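Local coordinates for protein bifunctional endomannanase/endoglucanase (Caldanaerobius polysaccharolyticus, PDB 3W0K) that probably hydrolyses internal beta-1,4 linkages of mannan and of cellulose-type glucans, as a barrel-shaped family 5 glycoside hydrolase, at residues Lys2-Glu16 / Phe36-Arg50. Residues are numbered along the deposited sequence; the frame is centred on the assembly and turned at random.
Sequences KKYGFNFQWMYVWEE and FNFVRIPVDYRFWTR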
ATOM      1  N   LYS A   2      -7.977  11.322   9.967  1.00 19.44           N
ATOM      2  CA  LYS A   2      -7.183  10.774   8.874  1.00 15.81           C
ATOM      3  C   LYS A   2      -6.395   9.552   9.335  1.00 13.78           C
ATOM      4  O   LYS A   2      -6.059   9.423  10.516  1.00 13.44           O
ATOM      5  CB  LYS A   2      -6.235  11.833   8.307  1.00 17.34           C
ATOM      6  CG  LYS A   2      -6.928  13.101   7.835  1.00 20.24           C
ATOM      7  CD  LYS A   2      -7.972  12.814   6.775  1.00 21.62           C
ATOM      8  CE  LYS A   2      -8.742  14.075   6.423  1.00 22.87           C
ATOM      9  NZ  LYS A   2      -9.778  13.816   5.385  1.00 26.75           N
ATOM     10  N   LYS A   3      -6.108   8.660   8.393  1.00 10.60           N
ATOM     11  CA  LYS A   3      -5.382   7.427   8.682  1.00 10.44           C
ATOM     12  C   LYS A   3      -3.877   7.552   8.495  1.00 10.29           C
ATOM     13  O   LYS A   3      -3.398   7.838   7.394  1.00  9.49           O
ATOM     14  CB  LYS A   3      -5.929   6.297   7.808  1.00 11.37           C
ATOM     15  CG  LYS A   3      -7.343   5.890   8.177  1.00 11.95           C
ATOM     16  CD  LYS A   3      -7.974   5.017   7.109  1.00 12.78           C
ATOM     17  CE  LYS A   3      -9.323   4.485   7.571  1.00 13.69           C
ATOM     18  NZ  LYS A   3     -10.291   5.576   7.880  1.00 19.28           N
ATOM     19  N   TYR A   4      -3.136   7.308   9.573  1.00  9.62           N
ATOM     20  CA  TYR A   4      -1.677   7.383   9.550  1.00 10.25           C
ATOM     21  C   TYR A   4      -1.088   6.112  10.127  1.00 10.22           C
ATOM     22  O   TYR A   4      -1.420   5.712  11.244  1.00  9.49           O
ATOM     23  CB  TYR A   4      -1.184   8.572  10.374  1.00 10.62           C
ATOM     24  CG  TYR A   4      -1.720   9.894   9.902  1.00 10.74           C
ATOM     25  CD1 TYR A   4      -1.191  10.516   8.775  1.00 10.10           C
ATOM     26  CD2 TYR A   4      -2.769  10.517  10.573  1.00 10.63           C
ATOM     27  CE1 TYR A   4      -1.696  11.733   8.325  1.00 11.12           C
ATOM     28  CE2 TYR A   4      -3.280  11.729  10.134  1.00 11.35           C
ATOM     29  CZ  TYR A   4      -2.741  12.330   9.013  1.00 12.91           C
ATOM     30  OH  TYR A   4      -3.248  13.530   8.586  1.00 14.22           O
ATOM     31  N   GLY A   5      -0.192   5.482   9.381  1.00  9.66           N
ATOM     32  CA  GLY A   5       0.388   4.261   9.888  1.00  9.90           C
ATOM     33  C   GLY A   5       1.491   3.644   9.067  1.00  9.08           C
ATOM     34  O   GLY A   5       2.295   4.336   8.433  1.00  9.33           O
ATOM     35  N   PHE A   6       1.508   2.315   9.082  1.00  8.35           N
ATOM     36  CA  PHE A   6       2.531   1.541   8.399  1.00  8.72           C
ATOM     37  C   PHE A   6       1.981   0.276   7.768  1.00  8.53           C
ATOM     38  O   PHE A   6       0.923  -0.229   8.161  1.00  9.66           O
ATOM     39  CB  PHE A   6       3.596   1.088   9.413  1.00  9.49           C
ATOM     40  CG  PHE A   6       4.295   2.210  10.121  1.00  9.60           C
ATOM     41  CD1 PHE A   6       5.530   2.665   9.671  1.00 10.28           C
ATOM     42  CD2 PHE A   6       3.717   2.821  11.229  1.00 10.40           C
ATOM     43  CE1 PHE A   6       6.178   3.715  10.315  1.00 10.45           C
ATOM     44  CE2 PHE A   6       4.355   3.874  11.883  1.00 10.65           C
ATOM     45  CZ  PHE A   6       5.592   4.322  11.422  1.00 11.31           C
ATOM     46  N   ASN A   7       2.706  -0.223   6.774  1.00  8.66           N
ATOM     47  CA  ASN A   7       2.365  -1.492   6.148  1.00  9.18           C
ATOM     48  C   ASN A   7       3.187  -2.527   6.920  1.00  9.96           C
ATOM     49  O   ASN A   7       4.300  -2.232   7.373  1.00  9.60           O
ATOM     50  CB  ASN A   7       2.828  -1.542   4.689  1.00  8.27           C
ATOM     51  CG  ASN A   7       1.930  -0.775   3.749  1.00  9.70           C
ATOM     52  OD1 ASN A   7       1.169  -1.372   2.989  1.00  8.78           O
ATOM     53  ND2 ASN A   7       2.066   0.548   3.736  1.00  9.79           N
ATOM     54  N   PHE A   8       2.628  -3.719   7.100  1.00  8.82           N
ATOM     55  CA  PHE A   8       3.327  -4.809   7.767  1.00  9.27           C
ATOM     56  C   PHE A   8       3.299  -6.000   6.825  1.00  9.43           C
ATOM     57  O   PHE A   8       2.276  -6.288   6.204  1.00  8.99           O
ATOM     58  CB  PHE A   8       2.703  -5.138   9.123  1.00  9.64           C
ATOM     59  CG  PHE A   8       3.117  -4.190  10.216  1.00  8.42           C
ATOM     60  CD1 PHE A   8       4.363  -4.316  10.824  1.00 10.60           C
ATOM     61  CD2 PHE A   8       2.272  -3.161  10.620  1.00  9.81           C
ATOM     62  CE1 PHE A   8       4.763  -3.431  11.820  1.00 10.02           C
ATOM     63  CE2 PHE A   8       2.659  -2.268  11.615  1.00 10.09           C
ATOM     64  CZ  PHE A   8       3.912  -2.406  12.218  1.00  9.60           C
ATOM     65  N   GLN A   9       4.439  -6.673   6.717  1.00  8.80           N
ATOM     66  CA  GLN A   9       4.615  -7.793   5.806  1.00  9.30           C
ATOM     67  C   GLN A   9       4.482  -9.194   6.420  1.00  9.44           C
ATOM     68  O   GLN A   9       5.086 -10.153   5.930  1.00 10.63           O
ATOM     69  CB  GLN A   9       5.972  -7.628   5.106  1.00 10.47           C
ATOM     70  CG  GLN A   9       6.062  -6.419   4.139  1.00 10.16           C
ATOM     71  CD  GLN A   9       6.070  -5.047   4.824  1.00 10.80           C
ATOM     72  OE1 GLN A   9       5.419  -4.105   4.360  1.00 13.56           O
ATOM     73  NE2 GLN A   9       6.829  -4.925   5.902  1.00  7.10           N
ATOM     74  N   TRP A  10       3.620  -9.318   7.426  1.00  9.28           N
ATOM     75  CA  TRP A  10       3.407 -10.586   8.129  1.00  9.60           C
ATOM     76  C   TRP A  10       2.951 -11.761   7.261  1.00 10.42           C
ATOM     77  O   TRP A  10       3.271 -12.909   7.561  1.00 11.24           O
ATOM     78  CB  TRP A  10       2.424 -10.388   9.284  1.00  9.55           C
ATOM     79  CG  TRP A  10       2.797  -9.267  10.216  1.00  9.84           C
ATOM     80  CD1 TRP A  10       4.056  -8.843  10.535  1.00 10.75           C
ATOM     81  CD2 TRP A  10       1.895  -8.431  10.947  1.00 11.00           C
ATOM     82  NE1 TRP A  10       3.993  -7.793  11.421  1.00 11.01           N
ATOM     83  CE2 TRP A  10       2.678  -7.520  11.691  1.00 11.47           C
ATOM     84  CE3 TRP A  10       0.499  -8.363  11.048  1.00 11.39           C
ATOM     85  CZ2 TRP A  10       2.111  -6.551  12.525  1.00 11.44           C
ATOM     86  CZ3 TRP A  10      -0.066  -7.398  11.877  1.00 11.54           C
ATOM     87  CH2 TRP A  10       0.741  -6.506  12.604  1.00 11.79           C
ATOM     88  N   MET A  11       2.213 -11.476   6.190  1.00 10.19           N
ATOM     89  CA  MET A  11       1.718 -12.518   5.282  1.00 10.67           C
ATOM     90  C   MET A  11       1.898 -12.002   3.852  1.00 10.66           C
ATOM     91  O   MET A  11       1.102 -12.283   2.952  1.00 10.13           O
ATOM     92  CB  MET A  11       0.235 -12.798   5.572  1.00 13.09           C
ATOM     93  CG  MET A  11      -0.309 -14.063   4.922  1.00 13.63           C
ATOM     94  SD  MET A  11      -2.095 -14.303   5.134  1.00 19.41           S
ATOM     95  CE  MET A  11      -2.188 -14.392   6.855  1.00 15.33           C
ATOM     96  N   TYR A  12       3.016 -11.315   3.653  1.00  9.54           N
ATOM     97  CA  TYR A  12       3.365 -10.673   2.390  1.00  9.37           C
ATOM     98  C   TYR A  12       3.747 -11.558   1.200  1.00  8.97           C
ATOM     99  O   TYR A  12       3.223 -11.372   0.101  1.00 10.76           O
ATOM    100  CB  TYR A  12       4.469  -9.652   2.677  1.00  9.08           C
ATOM    101  CG  TYR A  12       4.907  -8.817   1.506  1.00  9.59           C
ATOM    102  CD1 TYR A  12       3.979  -8.156   0.704  1.00  8.86           C
ATOM    103  CD2 TYR A  12       6.260  -8.667   1.212  1.00 10.38           C
ATOM    104  CE1 TYR A  12       4.387  -7.370  -0.358  1.00  9.58           C
ATOM    105  CE2 TYR A  12       6.681  -7.878   0.150  1.00  9.35           C
ATOM    106  CZ  TYR A  12       5.739  -7.232  -0.633  1.00 11.47           C
ATOM    107  OH  TYR A  12       6.149  -6.464  -1.695  1.00 12.09           O
ATOM    108  N   VAL A  13       4.683 -12.479   1.401  1.00 11.53           N
ATOM    109  CA  VAL A  13       5.124 -13.361   0.321  1.00 11.75           C
ATOM    110  C   VAL A  13       5.193 -14.809   0.790  1.00 12.32           C
ATOM    111  O   VAL A  13       5.851 -15.123   1.783  1.00 13.36           O
ATOM    112  CB  VAL A  13       6.513 -12.934  -0.233  1.00 12.46           C
ATOM    113  CG1 VAL A  13       7.005 -13.939  -1.269  1.00 12.75           C
ATOM    114  CG2 VAL A  13       6.430 -11.554  -0.869  1.00 13.48           C
ATOM    115  N   TRP A  14       4.492 -15.680   0.074  1.00 12.31           N
ATOM    116  CA  TRP A  14       4.467 -17.094   0.408  1.00 14.19           C
ATOM    117  C   TRP A  14       5.620 -17.852  -0.232  1.00 14.42           C
ATOM    118  O   TRP A  14       6.107 -17.491  -1.303  1.00 15.30           O
ATOM    119  CB  TRP A  14       3.136 -17.724  -0.026  1.00 13.09           C
ATOM    120  CG  TRP A  14       3.091 -19.229   0.117  1.00 14.50           C
ATOM    121  CD1 TRP A  14       2.762 -19.938   1.237  1.00 14.20           C
ATOM    122  CD2 TRP A  14       3.406 -20.198  -0.893  1.00 14.84           C
ATOM    123  NE1 TRP A  14       2.855 -21.288   0.989  1.00 14.77           N
ATOM    124  CE2 TRP A  14       3.248 -21.474  -0.310  1.00 15.36           C
ATOM    125  CE3 TRP A  14       3.809 -20.110  -2.232  1.00 15.32           C
ATOM    126  CZ2 TRP A  14       3.480 -22.657  -1.024  1.00 15.34           C
ATOM    127  CZ3 TRP A  14       4.042 -21.289  -2.942  1.00 16.69           C
ATOM    128  CH2 TRP A  14       3.876 -22.543  -2.332  1.00 15.12           C
ATOM    129  N   GLU A  15       6.042 -18.905   0.462  1.00 15.93           N
ATOM    130  CA  GLU A  15       7.095 -19.813   0.028  1.00 17.82           C
ATOM    131  C   GLU A  15       6.659 -21.154   0.613  1.00 18.83           C
ATOM    132  O   GLU A  15       6.030 -21.189   1.673  1.00 18.81           O
ATOM    133  CB  GLU A  15       8.442 -19.397   0.608  1.00 19.59           C
ATOM    134  N   GLU A  16       6.962 -22.249  -0.079  1.00 20.36           N
ATOM    135  CA  GLU A  16       6.584 -23.575   0.408  1.00 22.44           C
ATOM    136  C   GLU A  16       7.118 -23.810   1.820  1.00 22.09           C
ATOM    137  O   GLU A  16       8.314 -23.655   2.074  1.00 23.07           O
ATOM    138  CB  GLU A  16       7.100 -24.660  -0.545  1.00 23.67           C
ATOM    139  CG  GLU A  16       6.724 -26.092  -0.151  1.00 27.30           C
ATOM    140  CD  GLU A  16       5.223 -26.338  -0.122  1.00 28.32           C
ATOM    141  OE1 GLU A  16       4.734 -26.898   0.881  1.00 30.87           O
ATOM    142  OE2 GLU A  16       4.533 -25.986  -1.103  1.00 31.02           O
ATOM    143  N   PHE A  36      -0.287   6.664  15.906  1.00 11.41           N
ATOM    144  CA  PHE A  36      -0.646   6.091  14.608  1.00 11.31           C
ATOM    145  C   PHE A  36      -1.920   5.276  14.802  1.00 11.84           C
ATOM    146  O   PHE A  36      -2.139   4.704  15.871  1.00 13.58           O
ATOM    147  CB  PHE A  36       0.494   5.236  14.054  1.00 11.58           C
ATOM    148  CG  PHE A  36       1.728   6.027  13.719  1.00 13.87           C
ATOM    149  CD1 PHE A  36       1.853   6.656  12.484  1.00 13.55           C
ATOM    150  CD2 PHE A  36       2.760   6.155  14.643  1.00 14.16           C
ATOM    151  CE1 PHE A  36       2.989   7.401  12.171  1.00 15.39           C
ATOM    152  CE2 PHE A  36       3.900   6.898  14.342  1.00 15.76           C
ATOM    153  CZ  PHE A  36       4.016   7.522  13.105  1.00 15.75           C
ATOM    154  N   ASN A  37      -2.754   5.220  13.767  1.00 10.54           N
ATOM    155  CA  ASN A  37      -4.037   4.524  13.859  1.00 10.93           C
ATOM    156  C   ASN A  37      -4.373   3.697  12.625  1.00 11.35           C
ATOM    157  O   ASN A  37      -5.539   3.358  12.399  1.00 10.20           O
ATOM    158  CB  ASN A  37      -5.135   5.574  14.038  1.00 10.96           C
ATOM    159  CG  ASN A  37      -5.181   6.573  12.884  1.00 13.46           C
ATOM    160  OD1 ASN A  37      -4.545   6.373  11.845  1.00 10.90           O
ATOM    161  ND2 ASN A  37      -5.924   7.657  13.068  1.00 16.45           N
ATOM    162  N   PHE A  38      -3.358   3.346  11.847  1.00  9.72           N
ATOM    163  CA  PHE A  38      -3.592   2.614  10.611  1.00  9.75           C
ATOM    164  C   PHE A  38      -2.515   1.591  10.299  1.00  9.53           C
ATOM    165  O   PHE A  38      -1.324   1.847  10.463  1.00  9.68           O
ATOM    166  CB  PHE A  38      -3.702   3.630   9.462  1.00  8.74           C
ATOM    167  CG  PHE A  38      -3.877   3.016   8.097  1.00  8.73           C
ATOM    168  CD1 PHE A  38      -5.147   2.736   7.608  1.00  9.90           C
ATOM    169  CD2 PHE A  38      -2.774   2.768   7.280  1.00  8.84           C
ATOM    170  CE1 PHE A  38      -5.319   2.221   6.317  1.00 10.29           C
ATOM    171  CE2 PHE A  38      -2.936   2.256   5.993  1.00  9.82           C
ATOM    172  CZ  PHE A  38      -4.215   1.983   5.513  1.00  9.20           C
ATOM    173  N   VAL A  39      -2.959   0.422   9.849  1.00  8.33           N
ATOM    174  CA  VAL A  39      -2.069  -0.660   9.460  1.00 10.25           C
ATOM    175  C   VAL A  39      -2.599  -1.270   8.169  1.00 10.11           C
ATOM    176  O   VAL A  39      -3.793  -1.541   8.053  1.00 11.80           O
ATOM    177  CB  VAL A  39      -1.988  -1.751  10.564  1.00 11.00           C
ATOM    178  CG1 VAL A  39      -1.514  -3.073   9.997  1.00 14.15           C
ATOM    179  CG2 VAL A  39      -1.028  -1.308  11.652  1.00 10.54           C
ATOM    180  N   ARG A  40      -1.730  -1.381   7.168  1.00  9.49           N
ATOM    181  CA  ARG A  40      -2.110  -2.002   5.906  1.00  8.62           C
ATOM    182  C   ARG A  40      -1.412  -3.354   5.882  1.00  8.69           C
ATOM    183  O   ARG A  40      -0.224  -3.455   6.198  1.00  8.95           O
ATOM    184  CB  ARG A  40      -1.687  -1.154   4.705  1.00  8.70           C
ATOM    185  CG  ARG A  40      -2.036  -1.786   3.351  1.00  8.81           C
ATOM    186  CD  ARG A  40      -1.855  -0.781   2.235  1.00  7.05           C
ATOM    187  NE  ARG A  40      -2.164  -1.307   0.902  1.00  8.08           N
ATOM    188  CZ  ARG A  40      -1.257  -1.741   0.031  1.00  7.08           C
ATOM    189  NH1 ARG A  40       0.027  -1.749   0.352  1.00  9.16           N
ATOM    190  NH2 ARG A  40      -1.620  -2.030  -1.217  1.00  7.67           N
ATOM    191  N   ILE A  41      -2.167  -4.394   5.544  1.00  8.24           N
ATOM    192  CA  ILE A  41      -1.636  -5.748   5.505  1.00  8.32           C
ATOM    193  C   ILE A  41      -1.721  -6.341   4.097  1.00  7.93           C
ATOM    194  O   ILE A  41      -2.755  -6.891   3.712  1.00  8.61           O
ATOM    195  CB  ILE A  41      -2.408  -6.671   6.488  1.00  8.96           C
ATOM    196  CG1 ILE A  41      -2.415  -6.071   7.900  1.00 10.58           C
ATOM    197  CG2 ILE A  41      -1.770  -8.058   6.527  1.00 10.93           C
ATOM    198  CD1 ILE A  41      -1.058  -6.043   8.566  1.00 14.03           C
ATOM    199  N   PRO A  42      -0.654  -6.187   3.295  1.00  7.70           N
ATOM    200  CA  PRO A  42      -0.627  -6.725   1.926  1.00  7.71           C
ATOM    201  C   PRO A  42      -0.323  -8.222   1.999  1.00  7.97           C
ATOM    202  O   PRO A  42       0.719  -8.617   2.517  1.00  9.05           O
ATOM    203  CB  PRO A  42       0.513  -5.937   1.277  1.00  8.82           C
ATOM    204  CG  PRO A  42       1.455  -5.703   2.428  1.00 10.25           C
ATOM    205  CD  PRO A  42       0.518  -5.330   3.553  1.00  9.31           C
ATOM    206  N   VAL A  43      -1.229  -9.050   1.485  1.00  8.09           N
ATOM    207  CA  VAL A  43      -1.043 -10.499   1.560  1.00  8.51           C
ATOM    208  C   VAL A  43      -0.934 -11.242   0.228  1.00  9.68           C
ATOM    209  O   VAL A  43      -1.356 -10.746  -0.815  1.00 10.69           O
ATOM    210  CB  VAL A  43      -2.146 -11.167   2.434  1.00  8.72           C
ATOM    211  CG1 VAL A  43      -2.231 -10.477   3.793  1.00  9.90           C
ATOM    212  CG2 VAL A  43      -3.499 -11.126   1.734  1.00  9.48           C
ATOM    213  N   ASP A  44      -0.366 -12.445   0.302  1.00  9.24           N
ATOM    214  CA  ASP A  44      -0.158 -13.336  -0.841  1.00  9.31           C
ATOM    215  C   ASP A  44      -1.217 -14.441  -0.732  1.00  9.12           C
ATOM    216  O   ASP A  44      -1.207 -15.217   0.225  1.00  9.08           O
ATOM    217  CB  ASP A  44       1.258 -13.930  -0.731  1.00  9.71           C
ATOM    218  CG  ASP A  44       1.669 -14.760  -1.936  1.00  9.63           C
ATOM    219  OD1 ASP A  44       0.804 -15.315  -2.643  1.00  9.96           O
ATOM    220  OD2 ASP A  44       2.890 -14.875  -2.159  1.00 10.93           O
ATOM    221  N   TYR A  45      -2.118 -14.518  -1.711  1.00  9.29           N
ATOM    222  CA  TYR A  45      -3.188 -15.520  -1.689  1.00  9.89           C
ATOM    223  C   TYR A  45      -2.696 -16.967  -1.666  1.00 10.29           C
ATOM    224  O   TYR A  45      -3.454 -17.873  -1.316  1.00  9.56           O
ATOM    225  CB  TYR A  45      -4.169 -15.308  -2.856  1.00  9.35           C
ATOM    226  CG  TYR A  45      -3.734 -15.898  -4.181  1.00 10.97           C
ATOM    227  CD1 TYR A  45      -4.197 -17.148  -4.590  1.00 11.48           C
ATOM    228  CD2 TYR A  45      -2.866 -15.211  -5.024  1.00 10.25           C
ATOM    229  CE1 TYR A  45      -3.805 -17.704  -5.807  1.00 12.13           C
ATOM    230  CE2 TYR A  45      -2.469 -15.755  -6.248  1.00 10.09           C
ATOM    231  CZ  TYR A  45      -2.943 -17.002  -6.630  1.00 11.75           C
ATOM    232  OH  TYR A  45      -2.561 -17.554  -7.831  1.00 12.34           O
ATOM    233  N   ARG A  46      -1.433 -17.185  -2.032  1.00 10.73           N
ATOM    234  CA  ARG A  46      -0.877 -18.536  -2.038  1.00 10.16           C
ATOM    235  C   ARG A  46      -0.723 -19.115  -0.632  1.00 11.29           C
ATOM    236  O   ARG A  46      -0.526 -20.321  -0.468  1.00 12.03           O
ATOM    237  CB  ARG A  46       0.451 -18.575  -2.792  1.00 11.80           C
ATOM    238  CG  ARG A  46       0.307 -18.309  -4.280  1.00 12.38           C
ATOM    239  CD  ARG A  46       1.659 -18.332  -4.956  1.00 12.00           C
ATOM    240  NE  ARG A  46       2.540 -17.319  -4.385  1.00 12.46           N
ATOM    241  CZ  ARG A  46       3.846 -17.242  -4.613  1.00 12.93           C
ATOM    242  NH1 ARG A  46       4.440 -18.125  -5.407  1.00 16.20           N
ATOM    243  NH2 ARG A  46       4.557 -16.278  -4.048  1.00 14.62           N
ATOM    244  N   PHE A  47      -0.814 -18.260   0.386  1.00 10.60           N
ATOM    245  CA  PHE A  47      -0.730 -18.739   1.762  1.00 10.76           C
ATOM    246  C   PHE A  47      -1.920 -19.646   2.082  1.00 11.34           C
ATOM    247  O   PHE A  47      -1.837 -20.490   2.972  1.00 12.14           O
ATOM    248  CB  PHE A  47      -0.698 -17.573   2.756  1.00 10.74           C
ATOM    249  CG  PHE A  47       0.685 -17.077   3.071  1.00 10.56           C
ATOM    250  CD1 PHE A  47       1.519 -17.794   3.924  1.00 10.98           C
ATOM    251  CD2 PHE A  47       1.145 -15.872   2.547  1.00 10.72           C
ATOM    252  CE1 PHE A  47       2.791 -17.318   4.253  1.00 11.13           C
ATOM    253  CE2 PHE A  47       2.414 -15.386   2.870  1.00  9.81           C
ATOM    254  CZ  PHE A  47       3.238 -16.111   3.725  1.00 11.66           C
ATOM    255  N   TRP A  48      -3.020 -19.480   1.348  1.00 10.56           N
ATOM    256  CA  TRP A  48      -4.217 -20.288   1.576  1.00 11.21           C
ATOM    257  C   TRP A  48      -4.741 -20.955   0.307  1.00 12.81           C
ATOM    258  O   TRP A  48      -5.787 -21.607   0.330  1.00 12.46           O
ATOM    259  CB  TRP A  48      -5.326 -19.434   2.212  1.00 12.12           C
ATOM    260  CG  TRP A  48      -5.860 -18.328   1.328  1.00 10.90           C
ATOM    261  CD1 TRP A  48      -6.781 -18.456   0.326  1.00 11.14           C
ATOM    262  CD2 TRP A  48      -5.540 -16.931   1.397  1.00 10.47           C
ATOM    263  NE1 TRP A  48      -7.056 -17.233  -0.228  1.00 11.59           N
ATOM    264  CE2 TRP A  48      -6.310 -16.278   0.410  1.00 10.71           C
ATOM    265  CE3 TRP A  48      -4.681 -16.169   2.200  1.00 10.71           C
ATOM    266  CZ2 TRP A  48      -6.249 -14.895   0.204  1.00 11.12           C
ATOM    267  CZ3 TRP A  48      -4.621 -14.795   1.997  1.00  9.56           C
ATOM    268  CH2 TRP A  48      -5.403 -14.173   1.005  1.00  9.64           C
ATOM    269  N   THR A  49      -4.008 -20.803  -0.792  1.00 12.97           N
ATOM    270  CA  THR A  49      -4.423 -21.376  -2.070  1.00 13.02           C
ATOM    271  C   THR A  49      -3.302 -22.191  -2.691  1.00 13.95           C
ATOM    272  O   THR A  49      -2.211 -21.676  -2.935  1.00 14.66           O
ATOM    273  CB  THR A  49      -4.808 -20.268  -3.068  1.00 12.79           C
ATOM    274  OG1 THR A  49      -5.710 -19.349  -2.444  1.00 12.09           O
ATOM    275  CG2 THR A  49      -5.466 -20.863  -4.310  1.00 12.63           C
ATOM    276  N   ARG A  50      -3.586 -23.459  -2.972  1.00 13.05           N
ATOM    277  CA  ARG A  50      -2.592 -24.336  -3.569  1.00 14.07           C
ATOM    278  C   ARG A  50      -2.826 -24.530  -5.061  1.00 13.25           C
ATOM    279  O   ARG A  50      -3.951 -24.759  -5.499  1.00 12.04           O
ATOM    280  CB  ARG A  50      -2.585 -25.695  -2.858  1.00 17.62           C
ATOM    281  CG  ARG A  50      -1.477 -26.627  -3.332  1.00 23.81           C
ATOM    282  CD  ARG A  50      -1.103 -27.647  -2.263  1.00 29.17           C
ATOM    283  NE  ARG A  50      -0.531 -27.016  -1.072  1.00 34.73           N
ATOM    284  CZ  ARG A  50       0.715 -26.551  -0.984  1.00 35.93           C
ATOM    285  NH1 ARG A  50       1.542 -26.640  -2.018  1.00 37.17           N
ATOM    286  NH2 ARG A  50       1.135 -25.996   0.145  1.00 37.91           N
TER
HETATM  287  O   HOH W   1       1.448  -8.838   5.205  1.00  9.85           O
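F47 fills a slot between M11 and W14: M11 CG lies 3.7 Å from the F47 ring centroid over one face, while W14 CB sits over the centre of the opposite face, 14° off the normal. R46 O and E16 N cover opposite indole faces of W14, both offset toward the rim, and the indole edge points at the R46 guanidinium face (W14 CE3 to R46 CZ 3.7 Å). The D44 carboxylate swings trans to the main-chain nitrogen (chi1 -174°), bringing OD2 within 2.9 Å of W14 N, which meets it from above the carboxylate plane. R46 grips D44 side-on in a salt bridge, NE to OD1 and NH2 to OD2; OD1 also takes R46 N in an Asx turn. Replacing D44 with alanine is likely to leave W14 N without its acceptor and the R46 guanidinium free to turn from the indole edge. Toward the N-terminal ends of both segments, strands 4-7 and 38-44 run parallel, axes 4.7 Å apart, as TIM-barrel neighbours. The edge of F6 meets the face of F36, centroids 4.8 Å apart. At G5 a side chain would clash with F38 O. Just past strand 4-7, a water donates to F8 O and P42 O and accepts from M11 N. N7 OD1 receives R40 NH1 at 2.9 Å in the guanidinium plane; salt bridges to E258 and D133 and a bond to N136 are consistent with a buried guanidinium whose rotation is fixed through NE, NH1 and NH2.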